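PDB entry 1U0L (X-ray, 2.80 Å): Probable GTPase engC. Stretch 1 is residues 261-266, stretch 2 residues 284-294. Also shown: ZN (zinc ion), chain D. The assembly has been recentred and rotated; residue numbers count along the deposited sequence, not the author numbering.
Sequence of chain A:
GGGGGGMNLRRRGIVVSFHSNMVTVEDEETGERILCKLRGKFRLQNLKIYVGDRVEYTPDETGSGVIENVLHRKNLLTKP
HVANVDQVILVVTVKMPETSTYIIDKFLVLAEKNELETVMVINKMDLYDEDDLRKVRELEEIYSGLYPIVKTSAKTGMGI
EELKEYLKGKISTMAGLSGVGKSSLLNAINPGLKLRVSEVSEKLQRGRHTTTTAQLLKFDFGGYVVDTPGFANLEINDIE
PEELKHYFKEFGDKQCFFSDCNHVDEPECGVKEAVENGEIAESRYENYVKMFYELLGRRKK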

# COMPACT_ATOMS: atom_id res chain seq x y z
N CYS A 261 16.53 0.41 22.35
CA CYS A 261 17.40 -0.69 22.03
C CYS A 261 17.00 -1.14 20.63
O CYS A 261 15.83 -1.38 20.38
CB CYS A 261 17.14 -1.82 23.03
SG CYS A 261 17.82 -3.40 22.57
N ASN A 262 17.97 -1.24 19.73
CA ASN A 262 17.70 -1.65 18.36
C ASN A 262 17.42 -3.14 18.20
O ASN A 262 17.18 -3.63 17.09
CB ASN A 262 18.85 -1.22 17.45
CG ASN A 262 18.97 0.30 17.35
OD1 ASN A 262 17.97 1.00 17.15
ND2 ASN A 262 20.20 0.81 17.47
N HIS A 263 17.46 -3.87 19.31
CA HIS A 263 17.17 -5.30 19.32
C HIS A 263 18.18 -6.20 18.60
O HIS A 263 17.89 -7.38 18.36
CB HIS A 263 15.78 -5.54 18.74
CG HIS A 263 14.77 -4.51 19.16
ND1 HIS A 263 14.30 -4.41 20.45
CD2 HIS A 263 14.18 -3.51 18.46
CE1 HIS A 263 13.46 -3.39 20.53
NE2 HIS A 263 13.37 -2.83 19.33
N VAL A 264 19.35 -5.68 18.23
CA VAL A 264 20.34 -6.50 17.55
C VAL A 264 21.34 -7.08 18.55
O VAL A 264 21.15 -8.18 19.05
CB VAL A 264 21.13 -5.71 16.48
CG1 VAL A 264 22.14 -6.63 15.78
CG2 VAL A 264 20.17 -5.10 15.48
N ASP A 265 22.40 -6.32 18.84
CA ASP A 265 23.44 -6.75 19.77
C ASP A 265 23.13 -6.50 21.23
O ASP A 265 23.50 -7.30 22.10
CB ASP A 265 24.77 -6.07 19.45
CG ASP A 265 25.52 -6.75 18.31
OD1 ASP A 265 25.44 -7.99 18.20
OD2 ASP A 265 26.19 -6.04 17.53
N GLU A 266 22.45 -5.39 21.51
CA GLU A 266 22.10 -5.00 22.88
C GLU A 266 21.91 -6.15 23.90
O GLU A 266 21.13 -7.08 23.70
CB GLU A 266 20.87 -4.09 22.90
CG GLU A 266 21.09 -2.70 22.27
CD GLU A 266 20.87 -2.66 20.76
OE1 GLU A 266 20.44 -3.69 20.19
OE2 GLU A 266 21.10 -1.59 20.15
ZN ZN D . 15.86 -4.59 22.25
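Stretch 2 284-294: RYENYVKMFYE

Two tyrosine hydroxyls hold the loop backbone of stretch 1. Tyr 288 OH donates a hydrogen bond to Asn 262 O at 2.7 Å. Tyr 285 OH donates to His 263 O at 2.5 Å, which is very short. In both cases the carbonyl oxygen lies at the edge of the tyrosine ring, near its plane, as expected for a phenol donor. Tyr 285 and Tyr 288 are both t at chi1. Stretch 2 is helical throughout, part of a longer helix, and it lies against the irregular loop of stretch 1.

The loop has its own restraints. Cys 261 SG and His 263 ND1 bind the zinc ion at 2.3 and 2.4 Å, with two further ligands from elsewhere in the structure. Asn 262 N and Val 264 N donate to Glu 266 OE2 and OE1 at 3.2 and 3.0 Å.

Val 264 is the loop residue most covered by the helix. Its CG2 sits over one face of the Phe 292 ring, 3.8 Å from Phe 292 CD2. Its CG1 lies 3.6 Å from Tyr 293 CZ. Asn 262 CB approaches Phe 292 CE1 at 3.7 Å, and His 263 CB approaches Tyr 288 CE2 at 4.2 Å. The backbones are nearest at Val 264 CA and Val 289 CA, 6.6 Å apart. Tyr 285, Tyr 288 and Phe 292 are spaced three and four residues apart, as on one side of a helix, and Tyr 293 adds a contact beside Phe 292.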

# COMPACT_ATOMS: atom_id res chain seq x y z
N ARG A 284 10.46 -13.02 11.30
CA ARG A 284 10.30 -11.60 11.52
C ARG A 284 11.60 -11.00 12.03
O ARG A 284 12.18 -10.11 11.40
CB ARG A 284 9.17 -11.35 12.53
CG ARG A 284 7.78 -11.71 11.99
CD ARG A 284 7.33 -10.76 10.87
NE ARG A 284 6.99 -9.45 11.42
CZ ARG A 284 6.51 -8.44 10.70
NH1 ARG A 284 6.31 -8.58 9.41
NH2 ARG A 284 6.23 -7.29 11.30
N TYR A 285 12.06 -11.50 13.17
CA TYR A 285 13.30 -10.99 13.75
C TYR A 285 14.44 -11.00 12.71
O TYR A 285 15.13 -9.99 12.50
CB TYR A 285 13.72 -11.84 14.95
CG TYR A 285 14.95 -11.28 15.60
CD1 TYR A 285 14.88 -10.10 16.33
CD2 TYR A 285 16.20 -11.84 15.38
CE1 TYR A 285 16.02 -9.48 16.81
CE2 TYR A 285 17.35 -11.23 15.86
CZ TYR A 285 17.25 -10.05 16.57
OH TYR A 285 18.39 -9.39 17.01
N GLU A 286 14.61 -12.16 12.09
CA GLU A 286 15.63 -12.41 11.09
C GLU A 286 15.67 -11.36 10.00
O GLU A 286 16.71 -10.74 9.75
CB GLU A 286 15.39 -13.79 10.48
CG GLU A 286 16.45 -14.27 9.52
CD GLU A 286 16.17 -15.67 9.03
OE1 GLU A 286 15.14 -15.88 8.37
OE2 GLU A 286 16.99 -16.57 9.32
N ASN A 287 14.52 -11.16 9.35
CA ASN A 287 14.43 -10.19 8.27
C ASN A 287 14.66 -8.76 8.77
O ASN A 287 15.29 -7.95 8.06
CB ASN A 287 13.07 -10.32 7.58
CG ASN A 287 12.90 -11.66 6.89
OD1 ASN A 287 13.78 -12.09 6.15
ND2 ASN A 287 11.77 -12.32 7.12
N TYR A 288 14.16 -8.46 9.97
CA TYR A 288 14.34 -7.14 10.55
C TYR A 288 15.84 -6.86 10.75
O TYR A 288 16.32 -5.78 10.40
CB TYR A 288 13.63 -7.02 11.90
CG TYR A 288 14.17 -5.86 12.71
CD1 TYR A 288 14.08 -4.55 12.25
CD2 TYR A 288 14.89 -6.10 13.89
CE1 TYR A 288 14.70 -3.50 12.92
CE2 TYR A 288 15.52 -5.06 14.56
CZ TYR A 288 15.42 -3.77 14.08
OH TYR A 288 16.07 -2.75 14.74
N VAL A 289 16.57 -7.82 11.30
CA VAL A 289 18.01 -7.64 11.50
C VAL A 289 18.73 -7.48 10.16
O VAL A 289 19.61 -6.62 10.03
CB VAL A 289 18.62 -8.83 12.27
CG1 VAL A 289 20.13 -8.70 12.32
CG2 VAL A 289 18.04 -8.88 13.67
N LYS A 290 18.37 -8.31 9.18
CA LYS A 290 18.95 -8.24 7.84
C LYS A 290 18.74 -6.83 7.31
O LYS A 290 19.68 -6.17 6.85
CB LYS A 290 18.26 -9.24 6.91
CG LYS A 290 18.69 -9.14 5.45
CD LYS A 290 20.08 -9.71 5.20
CE LYS A 290 20.46 -9.60 3.72
NZ LYS A 290 19.42 -10.18 2.83
N MET A 291 17.50 -6.37 7.37
CA MET A 291 17.17 -5.02 6.91
C MET A 291 17.94 -3.98 7.72
O MET A 291 18.45 -3.01 7.15
CB MET A 291 15.66 -4.77 7.01
CG MET A 291 14.92 -5.14 5.73
SD MET A 291 13.18 -4.69 5.65
CE MET A 291 12.45 -6.17 6.31
N PHE A 292 18.02 -4.18 9.03
CA PHE A 292 18.73 -3.26 9.89
C PHE A 292 20.12 -3.02 9.31
O PHE A 292 20.46 -1.90 8.90
CB PHE A 292 18.86 -3.84 11.31
CG PHE A 292 19.53 -2.91 12.28
CD1 PHE A 292 18.80 -1.92 12.93
CD2 PHE A 292 20.90 -2.96 12.48
CE1 PHE A 292 19.43 -0.99 13.76
CE2 PHE A 292 21.55 -2.03 13.31
CZ PHE A 292 20.81 -1.05 13.95
N TYR A 293 20.93 -4.08 9.27
CA TYR A 293 22.28 -3.98 8.74
C TYR A 293 22.36 -3.40 7.31
O TYR A 293 23.31 -2.69 6.97
CB TYR A 293 22.94 -5.36 8.84
CG TYR A 293 23.39 -5.71 10.25
CD1 TYR A 293 23.42 -7.04 10.69
CD2 TYR A 293 23.79 -4.72 11.14
CE1 TYR A 293 23.83 -7.36 11.98
CE2 TYR A 293 24.21 -5.03 12.44
CZ TYR A 293 24.22 -6.35 12.85
OH TYR A 293 24.61 -6.66 14.13
N GLU A 294 21.35 -3.70 6.50
CA GLU A 294 21.29 -3.19 5.13
C GLU A 294 21.18 -1.68 5.12
O GLU A 294 21.68 -1.02 4.21
CB GLU A 294 20.09 -3.78 4.40
CG GLU A 294 20.40 -5.07 3.68
CD GLU A 294 19.16 -5.73 3.09
OE1 GLU A 294 18.34 -5.01 2.48
OE2 GLU A 294 19.02 -6.95 3.24